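PDB 5TJJ: transcriptional regulator, IclR family from Alicyclobacillus acidocaldarius subsp. acidocaldarius, which probably binds DNA as a dimeric transcription factor, pairing a helix-turn-helix domain with a GAF-like C-terminal domain of the kind that senses effectors in IclR relatives. Local coordinates for residues F146-L151 and Q186-K191; L151-E156 and P210-Q215. All coordinates share one frame; numbering follows the deposited sequence.

Contact 1. Residues F146-L151 and Q186-K191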
loop_
_atom_site.group_PDB
_atom_site.type_symbol
_atom_site.label_atom_id
_atom_site.label_comp_id
_atom_site.label_asym_id
_atom_site.label_seq_id
_atom_site.Cartn_x
_atom_site.Cartn_y
_atom_site.Cartn_z
ATOM N N PHE A 146 26.796 -9.131 -1.716
ATOM C CA PHE A 146 25.726 -8.141 -1.719
ATOM C C PHE A 146 26.044 -6.887 -2.539
ATOM O O PHE A 146 25.122 -6.302 -3.121
ATOM C CB PHE A 146 25.223 -7.783 -0.310
ATOM C CG PHE A 146 26.264 -7.262 0.606
ATOM C CD1 PHE A 146 26.696 -5.948 0.515
ATOM C CD2 PHE A 146 26.804 -8.081 1.595
ATOM C CE1 PHE A 146 27.668 -5.462 1.381
ATOM C CE2 PHE A 146 27.767 -7.595 2.464
ATOM C CZ PHE A 146 28.189 -6.281 2.363
ATOM N N GLY A 147 27.317 -6.481 -2.568
ATOM C CA GLY A 147 27.771 -5.407 -3.425
ATOM C C GLY A 147 27.497 -5.703 -4.900
ATOM O O GLY A 147 26.830 -4.934 -5.599
ATOM N N ARG A 148 27.982 -6.851 -5.354
ATOM C CA ARG A 148 27.735 -7.311 -6.714
ATOM C C ARG A 148 26.250 -7.406 -7.116
ATOM O O ARG A 148 25.926 -7.276 -8.306
ATOM C CB ARG A 148 28.363 -8.690 -6.903
ATOM C CG ARG A 148 29.872 -8.685 -6.900
ATOM C CD ARG A 148 30.423 -9.920 -7.590
ATOM N NE ARG A 148 30.520 -11.045 -6.677
ATOM C CZ ARG A 148 31.435 -11.174 -5.727
ATOM N NH1 ARG A 148 32.382 -10.251 -5.547
ATOM N NH2 ARG A 148 31.406 -12.249 -4.963
ATOM N N CYS A 149 25.361 -7.677 -6.158
ATOM C CA CYS A 149 23.944 -7.688 -6.482
ATOM C C CYS A 149 23.378 -6.318 -6.775
ATOM O O CYS A 149 22.445 -6.237 -7.545
ATOM C CB CYS A 149 23.098 -8.336 -5.403
ATOM S SG CYS A 149 23.273 -10.112 -5.342
ATOM N N PHE A 150 23.911 -5.259 -6.157
ATOM C CA PHE A 150 23.499 -3.881 -6.492
ATOM C C PHE A 150 24.123 -3.495 -7.835
ATOM O O PHE A 150 23.405 -3.133 -8.774
ATOM C CB PHE A 150 23.913 -2.870 -5.417
ATOM C CG PHE A 150 23.187 -3.002 -4.094
ATOM C CD1 PHE A 150 21.898 -2.549 -3.942
ATOM C CD2 PHE A 150 23.836 -3.513 -2.972
ATOM C CE1 PHE A 150 21.237 -2.631 -2.715
ATOM C CE2 PHE A 150 23.185 -3.595 -1.734
ATOM C CZ PHE A 150 21.882 -3.160 -1.609
ATOM N N LEU A 151 25.442 -3.629 -7.937
ATOM C CA LEU A 151 26.187 -3.164 -9.107
ATOM C C LEU A 151 25.839 -3.830 -10.428
ATOM O O LEU A 151 25.737 -3.165 -11.442
ATOM C CB LEU A 151 27.678 -3.327 -8.906
ATOM C CG LEU A 151 28.464 -2.156 -8.346
ATOM C CD1 LEU A 151 29.941 -2.519 -8.401
ATOM C CD2 LEU A 151 28.221 -0.898 -9.157
ATOM N N GLN A 186 28.786 -9.745 -14.725
ATOM C CA GLN A 186 28.026 -10.338 -15.823
ATOM C C GLN A 186 27.293 -11.579 -15.354
ATOM O O GLN A 186 26.087 -11.698 -15.620
ATOM C CB GLN A 186 28.896 -10.634 -17.057
ATOM C CG GLN A 186 28.946 -9.470 -18.027
ATOM C CD GLN A 186 30.210 -9.396 -18.890
ATOM O OE1 GLN A 186 31.119 -10.229 -18.804
ATOM N NE2 GLN A 186 30.275 -8.362 -19.720
ATOM N N GLU A 187 27.985 -12.474 -14.639
ATOM C CA GLU A 187 27.356 -13.737 -14.259
ATOM C C GLU A 187 26.274 -13.521 -13.204
ATOM O O GLU A 187 25.250 -14.208 -13.252
ATOM C CB GLU A 187 28.362 -14.859 -13.891
ATOM C CG GLU A 187 28.726 -15.004 -12.420
ATOM C CD GLU A 187 29.527 -16.272 -12.090
ATOM O OE1 GLU A 187 29.577 -17.201 -12.921
ATOM O OE2 GLU A 187 30.098 -16.351 -10.963
ATOM N N VAL A 188 26.463 -12.564 -12.288
ATOM C CA VAL A 188 25.399 -12.206 -11.356
ATOM C C VAL A 188 24.157 -11.729 -12.122
ATOM O O VAL A 188 23.052 -12.090 -11.777
ATOM C CB VAL A 188 25.838 -11.133 -10.338
ATOM C CG1 VAL A 188 24.653 -10.584 -9.544
ATOM C CG2 VAL A 188 26.849 -11.676 -9.356
ATOM N N ARG A 189 24.335 -10.911 -13.139
ATOM C CA ARG A 189 23.219 -10.494 -13.969
ATOM C C ARG A 189 22.596 -11.687 -14.756
ATOM O O ARG A 189 21.385 -11.788 -14.850
ATOM C CB ARG A 189 23.667 -9.363 -14.900
ATOM C CG ARG A 189 22.546 -8.655 -15.637
ATOM C CD ARG A 189 23.034 -7.378 -16.319
ATOM N NE ARG A 189 24.309 -7.540 -17.047
ATOM C CZ ARG A 189 24.476 -7.635 -18.377
ATOM N NH1 ARG A 189 23.434 -7.570 -19.214
ATOM N NH2 ARG A 189 25.707 -7.788 -18.883
ATOM N N GLU A 190 23.415 -12.583 -15.304
ATOM C CA GLU A 190 22.908 -13.792 -15.977
ATOM C C GLU A 190 22.125 -14.640 -14.939
ATOM O O GLU A 190 20.966 -14.960 -15.166
ATOM C CB GLU A 190 24.059 -14.586 -16.687
ATOM C CG GLU A 190 24.561 -14.007 -18.042
ATOM C CD GLU A 190 25.966 -14.503 -18.541
ATOM O OE1 GLU A 190 26.896 -14.789 -17.726
ATOM O OE2 GLU A 190 26.174 -14.575 -19.793
ATOM N N LYS A 191 22.718 -14.909 -13.767
ATOM C CA LYS A 191 22.179 -15.910 -12.776
ATOM C C LYS A 191 21.227 -15.444 -11.669
ATOM O O LYS A 191 20.551 -16.261 -11.069
ATOM C CB LYS A 191 23.323 -16.665 -12.089
ATOM C CG LYS A 191 24.026 -17.670 -12.977
ATOM C CD LYS A 191 25.294 -18.176 -12.283
ATOM C CE LYS A 191 26.015 -19.233 -13.109
ATOM N NZ LYS A 191 27.371 -19.530 -12.572
#
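Val188 splays its two methyls against one turn of helix 144-151: CG1 lies anti to its own backbone N (chi1 169°) and meets the backbone, while CG2, beside that N, faces a side chain. CG1 comes within 3.8 Å of Arg148 O and stands 4.4 Å from Cys149 SG. CG2 approaches Arg148 CB at 4.2 Å, so the arginine offers its aliphatic root to the valine. Beyond that root the Arg148 chain, its CG beside the backbone N and a bend at chi3 of -86°, carries the guanidinium off to Glu199, with which NH1 forms a salt bridge, and to Val195 O, which NH2 donates to. On the other helix Lys191 NZ forms a salt bridge with Glu187 OE1, one turn back, at 3.2 Å and from above the carboxylate plane. Ala194 of strand 194-197 touches both Val188 and Cys149 and ties the helix pair to the edge of the sheet. The join between the helices therefore rests on van der Waals contact of valine methyls with a backbone carbonyl, the arginine CB and, more loosely, the cysteine sulfur, while the polar end of Arg148 bonds outside the two segments.

Contact 2. Residues L151-E156 and P210-Q215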
loop_
_atom_site.group_PDB
_atom_site.type_symbol
_atom_site.label_atom_id
_atom_site.label_comp_id
_atom_site.label_asym_id
_atom_site.label_seq_id
_atom_site.Cartn_x
_atom_site.Cartn_y
_atom_site.Cartn_z
ATOM N N LEU A 151 25.442 -3.629 -7.937
ATOM C CA LEU A 151 26.187 -3.164 -9.107
ATOM C C LEU A 151 25.839 -3.830 -10.428
ATOM O O LEU A 151 25.737 -3.165 -11.442
ATOM C CB LEU A 151 27.678 -3.327 -8.906
ATOM C CG LEU A 151 28.464 -2.156 -8.346
ATOM C CD1 LEU A 151 29.941 -2.519 -8.401
ATOM C CD2 LEU A 151 28.221 -0.898 -9.157
ATOM N N ALA A 152 25.649 -5.139 -10.415
ATOM C CA ALA A 152 25.398 -5.871 -11.632
ATOM C C ALA A 152 24.186 -5.338 -12.411
ATOM O O ALA A 152 24.079 -5.533 -13.653
ATOM C CB ALA A 152 25.218 -7.345 -11.311
ATOM N N TYR A 153 23.268 -4.695 -11.693
ATOM C CA TYR A 153 22.048 -4.164 -12.298
ATOM C C TYR A 153 22.053 -2.657 -12.563
ATOM O O TYR A 153 21.051 -2.125 -13.006
ATOM C CB TYR A 153 20.840 -4.593 -11.475
ATOM C CG TYR A 153 20.671 -6.088 -11.450
ATOM C CD1 TYR A 153 20.080 -6.757 -12.511
ATOM C CD2 TYR A 153 21.146 -6.852 -10.372
ATOM C CE1 TYR A 153 19.948 -8.140 -12.497
ATOM C CE2 TYR A 153 21.043 -8.247 -10.360
ATOM C CZ TYR A 153 20.431 -8.876 -11.421
ATOM O OH TYR A 153 20.272 -10.231 -11.421
ATOM N N ASP A 154 23.176 -1.969 -12.340
ATOM C CA ASP A 154 23.385 -0.639 -12.893
ATOM C C ASP A 154 23.879 -0.704 -14.337
ATOM O O ASP A 154 24.352 -1.742 -14.808
ATOM C CB ASP A 154 24.415 0.125 -12.060
ATOM C CG ASP A 154 23.927 0.453 -10.661
ATOM O OD1 ASP A 154 22.709 0.570 -10.446
ATOM O OD2 ASP A 154 24.769 0.597 -9.760
ATOM N N ASP A 155 23.796 0.437 -15.022
ATOM C CA ASP A 155 24.434 0.625 -16.324
ATOM C C ASP A 155 25.913 0.243 -16.219
ATOM O O ASP A 155 26.541 0.417 -15.172
ATOM C CB ASP A 155 24.300 2.093 -16.804
ATOM C CG ASP A 155 24.685 2.276 -18.289
ATOM O OD1 ASP A 155 23.961 1.769 -19.178
ATOM O OD2 ASP A 155 25.713 2.928 -18.585
ATOM N N GLU A 156 26.451 -0.286 -17.308
ATOM C CA GLU A 156 27.864 -0.611 -17.397
ATOM C C GLU A 156 28.761 0.588 -17.169
ATOM O O GLU A 156 29.889 0.391 -16.704
ATOM C CB GLU A 156 28.220 -1.263 -18.738
ATOM C CG GLU A 156 28.009 -2.781 -18.728
ATOM C CD GLU A 156 27.459 -3.343 -20.028
ATOM O OE1 GLU A 156 26.447 -4.077 -19.957
ATOM O OE2 GLU A 156 28.030 -3.044 -21.107
ATOM N N PRO A 210 19.202 -9.986 -5.348
ATOM C CA PRO A 210 18.653 -8.634 -5.445
ATOM C C PRO A 210 17.141 -8.577 -5.231
ATOM O O PRO A 210 16.454 -9.556 -5.533
ATOM C CB PRO A 210 18.988 -8.232 -6.874
ATOM C CG PRO A 210 19.037 -9.515 -7.627
ATOM C CD PRO A 210 19.628 -10.500 -6.661
ATOM N N VAL A 211 16.645 -7.446 -4.699
ATOM C CA VAL A 211 15.193 -7.150 -4.674
ATOM C C VAL A 211 14.953 -6.000 -5.637
ATOM O O VAL A 211 15.590 -4.957 -5.505
ATOM C CB VAL A 211 14.708 -6.758 -3.251
ATOM C CG1 VAL A 211 13.251 -6.328 -3.215
ATOM C CG2 VAL A 211 14.924 -7.907 -2.307
ATOM N N PHE A 212 14.040 -6.183 -6.592
ATOM C CA PHE A 212 13.731 -5.132 -7.559
ATOM C C PHE A 212 12.504 -4.346 -7.130
ATOM O O PHE A 212 11.632 -4.880 -6.466
ATOM C CB PHE A 212 13.491 -5.729 -8.938
ATOM C CG PHE A 212 14.608 -6.610 -9.409
ATOM C CD1 PHE A 212 15.742 -6.057 -10.019
ATOM C CD2 PHE A 212 14.527 -8.000 -9.265
ATOM C CE1 PHE A 212 16.778 -6.872 -10.448
ATOM C CE2 PHE A 212 15.568 -8.817 -9.709
ATOM C CZ PHE A 212 16.697 -8.248 -10.285
ATOM N N ASN A 213 12.430 -3.085 -7.529
ATOM C CA ASN A 213 11.273 -2.234 -7.220
ATOM C C ASN A 213 10.495 -1.910 -8.495
ATOM O O ASN A 213 10.711 -2.547 -9.540
ATOM C CB ASN A 213 11.727 -0.975 -6.465
ATOM C CG ASN A 213 12.507 -0.022 -7.323
ATOM O OD1 ASN A 213 12.521 -0.103 -8.550
ATOM N ND2 ASN A 213 13.180 0.881 -6.675
ATOM N N GLN A 214 9.581 -0.946 -8.418
ATOM C CA GLN A 214 8.691 -0.679 -9.549
ATOM C C GLN A 214 9.378 -0.043 -10.776
ATOM O O GLN A 214 8.864 -0.158 -11.859
ATOM C CB GLN A 214 7.412 0.059 -9.119
ATOM C CG GLN A 214 7.498 1.553 -8.910
ATOM C CD GLN A 214 7.907 1.911 -7.501
ATOM O OE1 GLN A 214 8.839 1.311 -6.932
ATOM N NE2 GLN A 214 7.202 2.894 -6.914
ATOM N N GLN A 215 10.545 0.577 -10.623
ATOM C CA GLN A 215 11.344 0.990 -11.789
ATOM C C GLN A 215 12.379 -0.055 -12.184
ATOM O O GLN A 215 13.309 0.255 -12.921
ATOM C CB GLN A 215 12.043 2.322 -11.534
ATOM C CG GLN A 215 11.102 3.447 -11.114
ATOM C CD GLN A 215 11.056 3.692 -9.607
ATOM O OE1 GLN A 215 11.648 2.945 -8.817
ATOM N NE2 GLN A 215 10.348 4.750 -9.202
#
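Tyr153 sets its ring against Phe212 and Pro210, joining the turn after helix 144-151 to the end of strand 204-212 in the antiparallel sheet of the GAF-like domain. The aromatic pair is a T-shaped (edge-to-face) stack: the planes stand at 88°, the centroids are 5.2 Å apart, and Phe212 supplies the edge. Its CE1 hangs over the centre of one tyrosine face, 3.9 Å from Tyr153 CD1, and its CZ lies equally close to Tyr153 CE1. Pro210 comes in obliquely on the same side of the ring plane, nearer the CE2 flank, its CG 3.6 Å from Tyr153 CE2. Replacing Tyr153 by an alanine would remove the ring and is likely to leave the edge of Phe212 without the face it points at, with a gap beside Pro210 CG.

In the next shell, a type I beta turn from Leu151 to Asp154, closed by Asp154 N donating to Leu151 O, sends the Tyr153 side chain toward the strand. A chi1 of -63° sets the tyrosine CG anti to the carbonyl carbon and places the ring where one face meets the Phe212 edge. Asp154 makes a salt bridge to Arg110, and Asp155 caps the start of the following helix. Val218, on the neighbouring strand, touches all three residues of the cluster. Phe212 is held in turn by its backbone N, which donates to Ser251 OG of helix 233-253, and by the ring of Tyr256. Past the strand the chain turns away in an Asx turn, in which Gln215 N donates to Asn213 OD1 at 2.9 Å, from 45° above the carbonyl plane.

Overall arrangement
Contacts 1 and 2 lie with their centres about 9 Å apart and share Leu151, the last residue of helix 144-151. Along the chain their segments alternate: 146-151, 151-156, 186-191, then 210-215. Both belong to the IclR C-terminal domain, where helices 144-151 and 178-191 gather beside the six-stranded antiparallel sheet. They also touch directly, Val188 CG1 lying 3.7 Å from Ala152 CB and Cys149 SG 3.9 Å from Pro210 CD. One continuous cluster thus links helix 178-191, helix 144-151 with its following turn, and strand 204-212, so that pieces of chain far apart in sequence pack this helical part of the domain against the sheet.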